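Long-range contacts in porin (Rhodobacter capsulatus, PDB 2POR), which forms water-filled channels in the bacterial outer membrane, as a homotrimer, through which small hydrophilic solutes up to about 0.6 kDa diffuse passively: residues A[89-97]-A[277-285]; A[242-250]-A[261-270]. All blocks are in the same frame, centred on the assembly; numbering follows the deposited sequence.

Contact 1: residues A[89-97]-A[277-285]. With CA (calcium ion), chain C; C8E ((hydroxyethyloxy)tri(ethyloxy)octane), chain F; C8E ((hydroxyethyloxy)tri(ethyloxy)octane), chain G.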
loop_
_atom_site.group_PDB
_atom_site.type_symbol
_atom_site.label_atom_id
_atom_site.label_comp_id
_atom_site.label_asym_id
_atom_site.label_seq_id
_atom_site.Cartn_x
_atom_site.Cartn_y
_atom_site.Cartn_z
ATOM N N VAL A 89 22.271 -11.028 12.946
ATOM C CA VAL A 89 23.395 -10.122 12.875
ATOM C C VAL A 89 23.126 -8.985 11.909
ATOM O O VAL A 89 22.575 -9.225 10.821
ATOM C CB VAL A 89 24.636 -10.946 12.452
ATOM C CG1 VAL A 89 25.805 -10.009 12.148
ATOM C CG2 VAL A 89 24.987 -11.941 13.559
ATOM N N GLY A 90 23.594 -7.804 12.363
ATOM C CA GLY A 90 23.623 -6.513 11.681
ATOM C C GLY A 90 22.313 -5.709 11.765
ATOM O O GLY A 90 21.231 -6.287 11.877
ATOM N N TYR A 91 22.340 -4.372 11.699
ATOM C CA TYR A 91 21.117 -3.590 11.763
ATOM C C TYR A 91 20.242 -3.835 10.557
ATOM O O TYR A 91 19.047 -3.618 10.664
ATOM C CB TYR A 91 21.454 -2.106 11.886
ATOM C CG TYR A 91 21.601 -1.274 10.616
ATOM C CD1 TYR A 91 20.507 -0.647 10.091
ATOM C CD2 TYR A 91 22.826 -1.126 9.996
ATOM C CE1 TYR A 91 20.644 0.117 8.959
ATOM C CE2 TYR A 91 22.977 -0.352 8.858
ATOM C CZ TYR A 91 21.874 0.255 8.356
ATOM O OH TYR A 91 21.967 1.002 7.223
ATOM N N THR A 92 20.766 -4.246 9.374
ATOM C CA THR A 92 19.939 -4.490 8.177
ATOM C C THR A 92 19.577 -5.974 8.068
ATOM O O THR A 92 18.843 -6.332 7.160
ATOM C CB THR A 92 20.684 -4.058 6.853
ATOM O OG1 THR A 92 21.867 -4.845 6.794
ATOM C CG2 THR A 92 21.140 -2.636 6.799
ATOM N N ASP A 93 20.020 -6.853 8.991
ATOM C CA ASP A 93 19.894 -8.311 8.979
ATOM C C ASP A 93 20.706 -8.804 7.787
ATOM O O ASP A 93 20.195 -8.980 6.665
ATOM C CB ASP A 93 18.418 -8.775 8.858
ATOM C CG ASP A 93 18.201 -10.276 8.912
ATOM O OD1 ASP A 93 19.103 -11.089 9.162
ATOM O OD2 ASP A 93 17.078 -10.722 8.696
ATOM N N LEU A 94 22.012 -8.957 8.019
ATOM C CA LEU A 94 22.969 -9.238 6.933
ATOM C C LEU A 94 22.883 -10.666 6.458
ATOM O O LEU A 94 23.711 -11.498 6.804
ATOM C CB LEU A 94 24.402 -8.979 7.379
ATOM C CG LEU A 94 24.821 -7.571 7.607
ATOM C CD1 LEU A 94 26.176 -7.564 8.346
ATOM C CD2 LEU A 94 24.867 -6.844 6.286
ATOM N N ASP A 95 21.888 -10.979 5.645
ATOM C CA ASP A 95 21.705 -12.323 5.136
ATOM C C ASP A 95 22.355 -12.561 3.773
ATOM O O ASP A 95 22.238 -13.616 3.165
ATOM C CB ASP A 95 20.269 -12.605 4.976
ATOM C CG ASP A 95 19.541 -12.842 6.272
ATOM O OD1 ASP A 95 20.105 -13.328 7.236
ATOM O OD2 ASP A 95 18.360 -12.545 6.336
ATOM N N ASP A 96 23.054 -11.561 3.294
ATOM C CA ASP A 96 23.644 -11.527 1.967
ATOM C C ASP A 96 24.589 -12.697 1.681
ATOM O O ASP A 96 24.689 -13.100 0.524
ATOM C CB ASP A 96 24.386 -10.192 1.823
ATOM C CG ASP A 96 23.552 -8.956 2.127
ATOM O OD1 ASP A 96 23.344 -8.585 3.298
ATOM O OD2 ASP A 96 23.100 -8.382 1.146
ATOM N N ARG A 97 25.300 -13.278 2.658
ATOM C CA ARG A 97 26.233 -14.379 2.445
ATOM C C ARG A 97 25.709 -15.693 2.959
ATOM O O ARG A 97 26.452 -16.681 3.076
ATOM C CB ARG A 97 27.571 -14.024 3.114
ATOM C CG ARG A 97 28.329 -12.847 2.516
ATOM C CD ARG A 97 28.785 -13.161 1.080
ATOM N NE ARG A 97 29.448 -11.992 0.533
ATOM C CZ ARG A 97 28.850 -11.095 -0.280
ATOM N NH1 ARG A 97 27.591 -11.253 -0.672
ATOM N NH2 ARG A 97 29.461 -9.945 -0.626
ATOM N N ILE A 277 21.986 0.853 18.841
ATOM C CA ILE A 277 23.016 1.011 17.826
ATOM C C ILE A 277 23.376 -0.433 17.533
ATOM O O ILE A 277 23.584 -1.218 18.475
ATOM C CB ILE A 277 24.200 1.788 18.413
ATOM C CG1 ILE A 277 23.785 3.188 18.725
ATOM C CG2 ILE A 277 25.355 1.851 17.414
ATOM C CD1 ILE A 277 24.881 3.874 19.562
ATOM N N VAL A 278 23.405 -0.879 16.267
ATOM C CA VAL A 278 23.606 -2.298 15.913
ATOM C C VAL A 278 24.606 -2.355 14.752
ATOM O O VAL A 278 24.534 -1.540 13.827
ATOM C CB VAL A 278 22.285 -2.970 15.439
ATOM C CG1 VAL A 278 22.500 -4.452 15.363
ATOM C CG2 VAL A 278 21.137 -2.675 16.369
ATOM N N GLY A 279 25.533 -3.290 14.741
ATOM C CA GLY A 279 26.501 -3.417 13.664
ATOM C C GLY A 279 26.905 -4.871 13.583
ATOM O O GLY A 279 26.680 -5.630 14.535
ATOM N N GLY A 280 27.487 -5.344 12.487
ATOM C CA GLY A 280 27.840 -6.750 12.377
ATOM C C GLY A 280 28.649 -6.999 11.113
ATOM O O GLY A 280 28.836 -6.101 10.291
ATOM N N ILE A 281 29.100 -8.220 11.012
ATOM C CA ILE A 281 29.976 -8.661 9.956
ATOM C C ILE A 281 29.416 -10.018 9.555
ATOM O O ILE A 281 28.928 -10.765 10.414
ATOM C CB ILE A 281 31.400 -8.627 10.634
ATOM C CG1 ILE A 281 32.183 -7.807 9.713
ATOM C CG2 ILE A 281 32.117 -9.938 10.910
ATOM C CD1 ILE A 281 32.068 -6.343 10.110
ATOM N N ALA A 282 29.397 -10.389 8.266
ATOM C CA ALA A 282 28.934 -11.715 7.874
ATOM C C ALA A 282 29.689 -12.152 6.605
ATOM O O ALA A 282 30.120 -11.329 5.775
ATOM C CB ALA A 282 27.442 -11.730 7.548
ATOM N N ASP A 283 29.863 -13.462 6.453
ATOM C CA ASP A 283 30.551 -14.023 5.302
ATOM C C ASP A 283 30.307 -15.498 5.122
ATOM O O ASP A 283 29.576 -16.149 5.884
ATOM C CB ASP A 283 32.030 -13.785 5.463
ATOM C CG ASP A 283 32.798 -13.702 4.154
ATOM O OD1 ASP A 283 32.251 -13.829 3.038
ATOM O OD2 ASP A 283 33.988 -13.480 4.307
ATOM N N ASN A 284 30.866 -16.043 4.052
ATOM C CA ASN A 284 30.853 -17.480 3.918
ATOM C C ASN A 284 32.197 -17.787 3.282
ATOM O O ASN A 284 32.948 -16.896 2.888
ATOM C CB ASN A 284 29.709 -17.980 3.019
ATOM C CG ASN A 284 29.720 -17.430 1.618
ATOM O OD1 ASN A 284 30.743 -17.368 0.936
ATOM N ND2 ASN A 284 28.590 -16.970 1.132
ATOM N N ASP A 285 32.501 -19.057 3.202
ATOM C CA ASP A 285 33.759 -19.500 2.612
ATOM C C ASP A 285 33.745 -19.774 1.099
ATOM O O ASP A 285 34.629 -20.454 0.572
ATOM C CB ASP A 285 34.218 -20.766 3.355
ATOM C CG ASP A 285 33.360 -22.017 3.201
ATOM O OD1 ASP A 285 32.285 -21.990 2.575
ATOM O OD2 ASP A 285 33.784 -23.043 3.738
HETATM CA CA CA C . 17.905 -13.022 8.639
HETATM C C1 C8E F . 31.418 -6.441 15.131
HETATM C C2 C8E F . 30.368 -5.315 15.040
HETATM C C3 C8E F . 30.791 -4.034 14.303
HETATM C C4 C8E F . 30.835 -4.081 12.770
HETATM C C5 C8E F . 31.155 -2.666 12.304
HETATM C C6 C8E F . 31.465 -2.561 10.824
HETATM C C7 C8E F . 32.303 -1.304 10.524
HETATM C C8 C8E F . 31.507 -0.014 10.273
HETATM O O9 C8E F . 32.141 1.279 10.452
HETATM C C10 C8E F . 32.635 1.980 9.284
HETATM C C11 C8E F . 31.907 3.167 8.624
HETATM O O12 C8E F . 32.699 3.968 7.726
HETATM C C13 C8E F . 32.449 3.784 6.318
HETATM C C14 C8E F . 32.220 4.966 5.343
HETATM O O15 C8E F . 30.980 5.703 5.252
HETATM C C16 C8E F . 30.431 5.694 3.923
HETATM C C17 C8E F . 29.349 6.692 3.543
HETATM O O18 C8E F . 28.816 6.679 2.221
HETATM C C19 C8E F . 28.953 7.974 1.635
HETATM C C20 C8E F . 30.035 8.185 0.579
HETATM O O21 C8E F . 30.190 9.542 0.164
HETATM C C1 C8E G . 28.981 10.501 5.250
HETATM C C2 C8E G . 28.665 9.374 6.261
HETATM C C3 C8E G . 27.224 9.501 6.705
HETATM C C4 C8E G . 26.865 8.438 7.726
HETATM C C5 C8E G . 25.415 8.649 8.140
HETATM C C6 C8E G . 24.997 7.713 9.261
HETATM C C7 C8E G . 23.523 7.898 9.554
HETATM C C8 C8E G . 23.003 6.975 10.645
HETATM O O9 C8E G . 23.328 7.225 12.012
HETATM C C10 C8E G . 23.792 6.062 12.726
HETATM C C11 C8E G . 25.265 5.606 12.723
HETATM O O12 C8E G . 25.699 4.627 13.689
HETATM C C13 C8E G . 26.423 5.192 14.806
HETATM C C14 C8E G . 25.761 5.640 16.131
HETATM O O15 C8E G . 24.786 6.707 16.149
HETATM C C16 C8E G . 24.102 6.868 17.410
HETATM C C17 C8E G . 24.055 8.201 18.189
HETATM O O18 C8E G . 25.179 8.712 18.909
HETATM C C19 C8E G . 25.216 8.202 20.247
HETATM C C20 C8E G . 24.938 9.131 21.438
HETATM O O21 C8E G . 24.926 8.448 22.695
HETATM O O HOH W 1 24.524 -7.384 15.017
HETATM O O HOH W 2 16.750 -13.052 10.732
HETATM O O HOH W 3 15.799 -13.202 7.886
#

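Contact 2: residues A[242-250]-A[261-270]. With C8E ((hydroxyethyloxy)tri(ethyloxy)octane), chain H.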
loop_
_atom_site.group_PDB
_atom_site.type_symbol
_atom_site.label_atom_id
_atom_site.label_comp_id
_atom_site.label_asym_id
_atom_site.label_seq_id
_atom_site.Cartn_x
_atom_site.Cartn_y
_atom_site.Cartn_z
ATOM N N ALA A 242 23.870 -3.032 28.762
ATOM C CA ALA A 242 23.202 -2.549 27.564
ATOM C C ALA A 242 23.742 -3.247 26.297
ATOM O O ALA A 242 23.156 -3.049 25.234
ATOM C CB ALA A 242 23.436 -1.045 27.469
ATOM N N THR A 243 24.814 -4.051 26.367
ATOM C CA THR A 243 25.494 -4.668 25.242
ATOM C C THR A 243 25.165 -6.110 25.027
ATOM O O THR A 243 25.349 -6.918 25.936
ATOM C CB THR A 243 27.014 -4.583 25.408
ATOM O OG1 THR A 243 27.306 -3.220 25.682
ATOM C CG2 THR A 243 27.793 -4.976 24.166
ATOM N N THR A 244 24.677 -6.447 23.842
ATOM C CA THR A 244 24.554 -7.847 23.473
ATOM C C THR A 244 25.609 -8.076 22.391
ATOM O O THR A 244 25.880 -7.185 21.563
ATOM C CB THR A 244 23.199 -8.104 22.939
ATOM O OG1 THR A 244 22.318 -7.758 24.013
ATOM C CG2 THR A 244 23.029 -9.533 22.424
ATOM N N VAL A 245 26.261 -9.233 22.472
ATOM C CA VAL A 245 27.292 -9.678 21.535
ATOM C C VAL A 245 26.874 -11.092 21.168
ATOM O O VAL A 245 26.347 -11.827 22.016
ATOM C CB VAL A 245 28.682 -9.681 22.199
ATOM C CG1 VAL A 245 29.742 -10.291 21.295
ATOM C CG2 VAL A 245 29.113 -8.240 22.410
ATOM N N GLY A 246 27.006 -11.451 19.887
ATOM C CA GLY A 246 26.618 -12.779 19.460
ATOM C C GLY A 246 27.081 -13.136 18.051
ATOM O O GLY A 246 27.546 -12.260 17.303
ATOM N N GLY A 247 26.924 -14.401 17.672
ATOM C CA GLY A 247 27.334 -14.827 16.359
ATOM C C GLY A 247 26.786 -16.194 16.094
ATOM O O GLY A 247 26.202 -16.796 16.997
ATOM N N TYR A 248 26.987 -16.710 14.881
ATOM C CA TYR A 248 26.464 -18.011 14.522
ATOM C C TYR A 248 27.398 -18.616 13.467
ATOM O O TYR A 248 28.175 -17.867 12.838
ATOM C CB TYR A 248 25.040 -17.880 13.938
ATOM C CG TYR A 248 24.962 -17.085 12.630
ATOM C CD1 TYR A 248 25.185 -17.749 11.433
ATOM C CD2 TYR A 248 24.759 -15.712 12.604
ATOM C CE1 TYR A 248 25.210 -17.052 10.234
ATOM C CE2 TYR A 248 24.784 -15.004 11.397
ATOM C CZ TYR A 248 25.011 -15.686 10.195
ATOM O OH TYR A 248 25.055 -15.047 8.951
ATOM N N VAL A 249 27.310 -19.919 13.237
ATOM C CA VAL A 249 28.011 -20.530 12.107
ATOM C C VAL A 249 27.112 -21.670 11.665
ATOM O O VAL A 249 26.459 -22.353 12.470
ATOM C CB VAL A 249 29.443 -21.011 12.520
ATOM C CG1 VAL A 249 29.396 -22.125 13.540
ATOM C CG2 VAL A 249 30.161 -21.494 11.268
ATOM N N GLN A 250 26.950 -21.813 10.350
ATOM C CA GLN A 250 26.095 -22.836 9.810
ATOM C C GLN A 250 26.860 -23.458 8.647
ATOM O O GLN A 250 27.729 -22.797 8.048
ATOM C CB GLN A 250 24.811 -22.290 9.213
ATOM C CG GLN A 250 24.095 -21.295 10.056
ATOM C CD GLN A 250 22.660 -21.188 9.630
ATOM O OE1 GLN A 250 21.947 -22.175 9.573
ATOM N NE2 GLN A 250 22.148 -20.024 9.295
ATOM N N THR A 261 30.128 -22.999 4.400
ATOM C CA THR A 261 30.092 -22.610 5.794
ATOM C C THR A 261 29.921 -21.092 5.747
ATOM O O THR A 261 30.658 -20.376 5.051
ATOM C CB THR A 261 31.409 -22.995 6.511
ATOM O OG1 THR A 261 31.441 -24.431 6.516
ATOM C CG2 THR A 261 31.522 -22.385 7.927
ATOM N N TYR A 262 28.929 -20.589 6.477
ATOM C CA TYR A 262 28.601 -19.171 6.479
ATOM C C TYR A 262 28.391 -18.782 7.944
ATOM O O TYR A 262 27.998 -19.605 8.786
ATOM C CB TYR A 262 27.340 -18.939 5.614
ATOM C CG TYR A 262 26.121 -19.861 5.732
ATOM C CD1 TYR A 262 26.118 -21.207 5.355
ATOM C CD2 TYR A 262 24.931 -19.307 6.177
ATOM C CE1 TYR A 262 24.952 -21.969 5.415
ATOM C CE2 TYR A 262 23.755 -20.061 6.233
ATOM C CZ TYR A 262 23.769 -21.383 5.850
ATOM O OH TYR A 262 22.588 -22.086 5.881
ATOM N N TYR A 263 28.751 -17.567 8.268
ATOM C CA TYR A 263 28.766 -17.168 9.655
ATOM C C TYR A 263 28.624 -15.650 9.782
ATOM O O TYR A 263 28.756 -14.901 8.809
ATOM C CB TYR A 263 30.085 -17.698 10.272
ATOM C CG TYR A 263 31.289 -17.028 9.662
ATOM C CD1 TYR A 263 31.666 -15.809 10.208
ATOM C CD2 TYR A 263 31.900 -17.572 8.543
ATOM C CE1 TYR A 263 32.655 -15.065 9.640
ATOM C CE2 TYR A 263 32.901 -16.829 7.962
ATOM C CZ TYR A 263 33.253 -15.584 8.515
ATOM O OH TYR A 263 34.195 -14.769 7.900
ATOM N N GLY A 264 28.427 -15.132 10.984
ATOM C CA GLY A 264 28.279 -13.712 11.238
ATOM C C GLY A 264 28.496 -13.468 12.729
ATOM O O GLY A 264 28.360 -14.373 13.567
ATOM N N LEU A 265 28.840 -12.232 12.998
ATOM C CA LEU A 265 29.232 -11.782 14.316
ATOM C C LEU A 265 28.728 -10.337 14.408
ATOM O O LEU A 265 29.005 -9.496 13.522
ATOM C CB LEU A 265 30.771 -11.800 14.432
ATOM C CG LEU A 265 31.523 -12.418 15.593
ATOM C CD1 LEU A 265 31.068 -11.819 16.927
ATOM C CD2 LEU A 265 31.287 -13.924 15.554
ATOM N N GLY A 266 27.971 -10.004 15.454
ATOM C CA GLY A 266 27.524 -8.628 15.612
ATOM C C GLY A 266 27.255 -8.239 17.056
ATOM O O GLY A 266 27.262 -9.076 17.969
ATOM N N ALA A 267 26.993 -6.964 17.245
ATOM C CA ALA A 267 26.698 -6.461 18.563
ATOM C C ALA A 267 25.612 -5.430 18.505
ATOM O O ALA A 267 25.410 -4.807 17.458
ATOM C CB ALA A 267 27.892 -5.771 19.163
ATOM N N SER A 268 24.948 -5.226 19.634
ATOM C CA SER A 268 24.050 -4.103 19.761
ATOM C C SER A 268 24.221 -3.467 21.122
ATOM O O SER A 268 24.608 -4.127 22.089
ATOM C CB SER A 268 22.594 -4.538 19.578
ATOM O OG SER A 268 22.281 -5.815 20.095
ATOM N N TYR A 269 23.889 -2.205 21.165
ATOM C CA TYR A 269 23.957 -1.432 22.358
ATOM C C TYR A 269 22.607 -0.781 22.544
ATOM O O TYR A 269 22.174 0.035 21.728
ATOM C CB TYR A 269 25.038 -0.424 22.164
ATOM C CG TYR A 269 25.206 0.359 23.437
ATOM C CD1 TYR A 269 25.955 -0.179 24.465
ATOM C CD2 TYR A 269 24.554 1.563 23.578
ATOM C CE1 TYR A 269 26.041 0.506 25.663
ATOM C CE2 TYR A 269 24.631 2.245 24.772
ATOM C CZ TYR A 269 25.376 1.713 25.810
ATOM O OH TYR A 269 25.448 2.404 27.010
ATOM N N ASP A 270 21.927 -1.065 23.629
ATOM C CA ASP A 270 20.615 -0.503 23.862
ATOM C C ASP A 270 20.690 0.934 24.394
ATOM O O ASP A 270 21.322 1.178 25.421
ATOM C CB ASP A 270 19.909 -1.451 24.837
ATOM C CG ASP A 270 18.418 -1.224 25.059
ATOM O OD1 ASP A 270 17.905 -0.196 24.634
ATOM O OD2 ASP A 270 17.756 -2.090 25.638
HETATM C C1 C8E H . 20.818 -31.593 18.111
HETATM C C2 C8E H . 21.819 -30.468 17.865
HETATM C C3 C8E H . 23.159 -30.951 17.334
HETATM C C4 C8E H . 23.980 -29.774 16.753
HETATM C C5 C8E H . 25.426 -30.147 16.400
HETATM C C6 C8E H . 26.206 -29.175 15.507
HETATM C C7 C8E H . 26.572 -27.834 16.120
HETATM C C8 C8E H . 27.944 -27.387 15.607
HETATM O O9 C8E H . 28.217 -27.152 14.210
HETATM C C10 C8E H . 28.831 -25.867 13.948
HETATM C C11 C8E H . 29.737 -25.581 12.722
HETATM O O12 C8E H . 31.008 -26.220 12.503
HETATM C C13 C8E H . 32.134 -25.500 13.030
HETATM C C14 C8E H . 33.388 -25.336 12.148
HETATM O O15 C8E H . 33.466 -24.403 11.053
HETATM C C16 C8E H . 34.582 -23.489 11.199
HETATM C C17 C8E H . 35.003 -22.390 10.173
HETATM O O18 C8E H . 34.264 -21.162 9.927
HETATM C C19 C8E H . 34.889 -19.954 10.385
HETATM C C20 C8E H . 34.326 -19.286 11.630
HETATM O O21 C8E H . 34.988 -18.058 11.915
HETATM O O HOH W 4 26.512 -15.223 6.580
#

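Contact 1: residues A[89-97]-A[277-285]
R97 lays the aliphatic part of its side chain across the end of strand 277-284. Its CB lies 3.7 Å from D283 CA, and its CG reaches over the carbonyl of A282. The chain bends at its second torsion (chi2 -65°), and D283 OD1 sits at the guanidinium edge, but NE to OD1 is 4.2 Å, too long for a salt bridge; NE is instead hydrogen-bonded to the carbonyl of D290. The backbone of R97 provides the direct polar link: N284 ND2 donates to R97 O at 2.9 Å, nearly straight at 161°, with the acceptor close to the amide plane. The other end of that amide, OD1, is engaged by S289 and L286 N, which fixes its rotation.

Toward the start of segment 277-285, V278 meets the backbone of the loop. Its CG1, anti to the backbone N (chi1 -169°), lies 3.7 Å from Y91 N, while its CB faces Y91 CB. The Y91 ring leads away from the strand and its OH bonds to S22 O. Between these ends, L94 brings CD1 to within 3.6 Å of G280 O and sets its CB against the methyl of A282. A CB on G280 would run into V89 CG1 and G90 N, so the bare backbone suits the close approach of the loop. One water joins G90 N to G279 O.

On the far side of this loop, D93 and D95 each grip a calcium ion with both carboxylate oxygens, and N100 and D101 complete the protein ligands. The arrangement is that of a porin's long loop folded inward against the inner wall of the beta-barrel, carrying a calcium site.

Contact 2: residues A[242-250]-A[261-270]
Y248 and G264 face each other across two antiparallel strands, 243-250 and 261-270, whose axes run 4.8 Å apart at 177°. Paired backbone bonds recur at T244 with S268, G246 with G266, Y248 with G264 and Q250 with Y262; of these, G264 N to Y248 O is weak. D270 N to A242 O, 2.8 Å, adds a bond at one end. In the intervening non-hydrogen-bonded pairs, CA-H groups point at carbonyls, as from T243 CA to S268 O.

With CG between its backbone N and carbonyl carbon (chi1 63°), Y248 folds its ring over the neighbouring strand, so that G264 N lies 3.5 Å above one face, toward the rim. The ring lies where a CB on G264 would be, with CE2 in the way. A water joins Y248 OH to Y263 O; an alanine in place of Y248 would probably leave the backbone at G264 uncovered and that water without its hydroxyl partner. Q250 CB stands over the Y262 ring, 3.8 Å from its centroid, a CH-pi contact, while the Q250 amide reaches Y200, G99 and D101. At the other end A242 CB covers a face of the Y269 ring.

Apolar contacts line the face bearing V245, V249 and A267, where V249 CG2 meets T261 CG2 and V249 CG1 touches a bound detergent. This is a beta hairpin in the wall of the 16-stranded porin barrel.

How the contacts relate
The centres of the two contacts lie about 8 Å apart on the same side of the chain's centre. Both segments of contact 2 fall in the stretch of chain, mostly barrel strands, between the two segments of contact 1: residues 89-97 come first, then 242-250, 261-270 and finally 277-285. Strands 258-272 and 275-284 are consecutive neighbours in the barrel sheet, and I281 N to L265 O at 2.8 Å is a probable hydrogen bond between them. R97 O also packs against Y262 CB. Contact 2 thus builds the wall from successive strands, whereas contact 1 brings a distant loop onto that wall from inside, where such loops narrow porin channels.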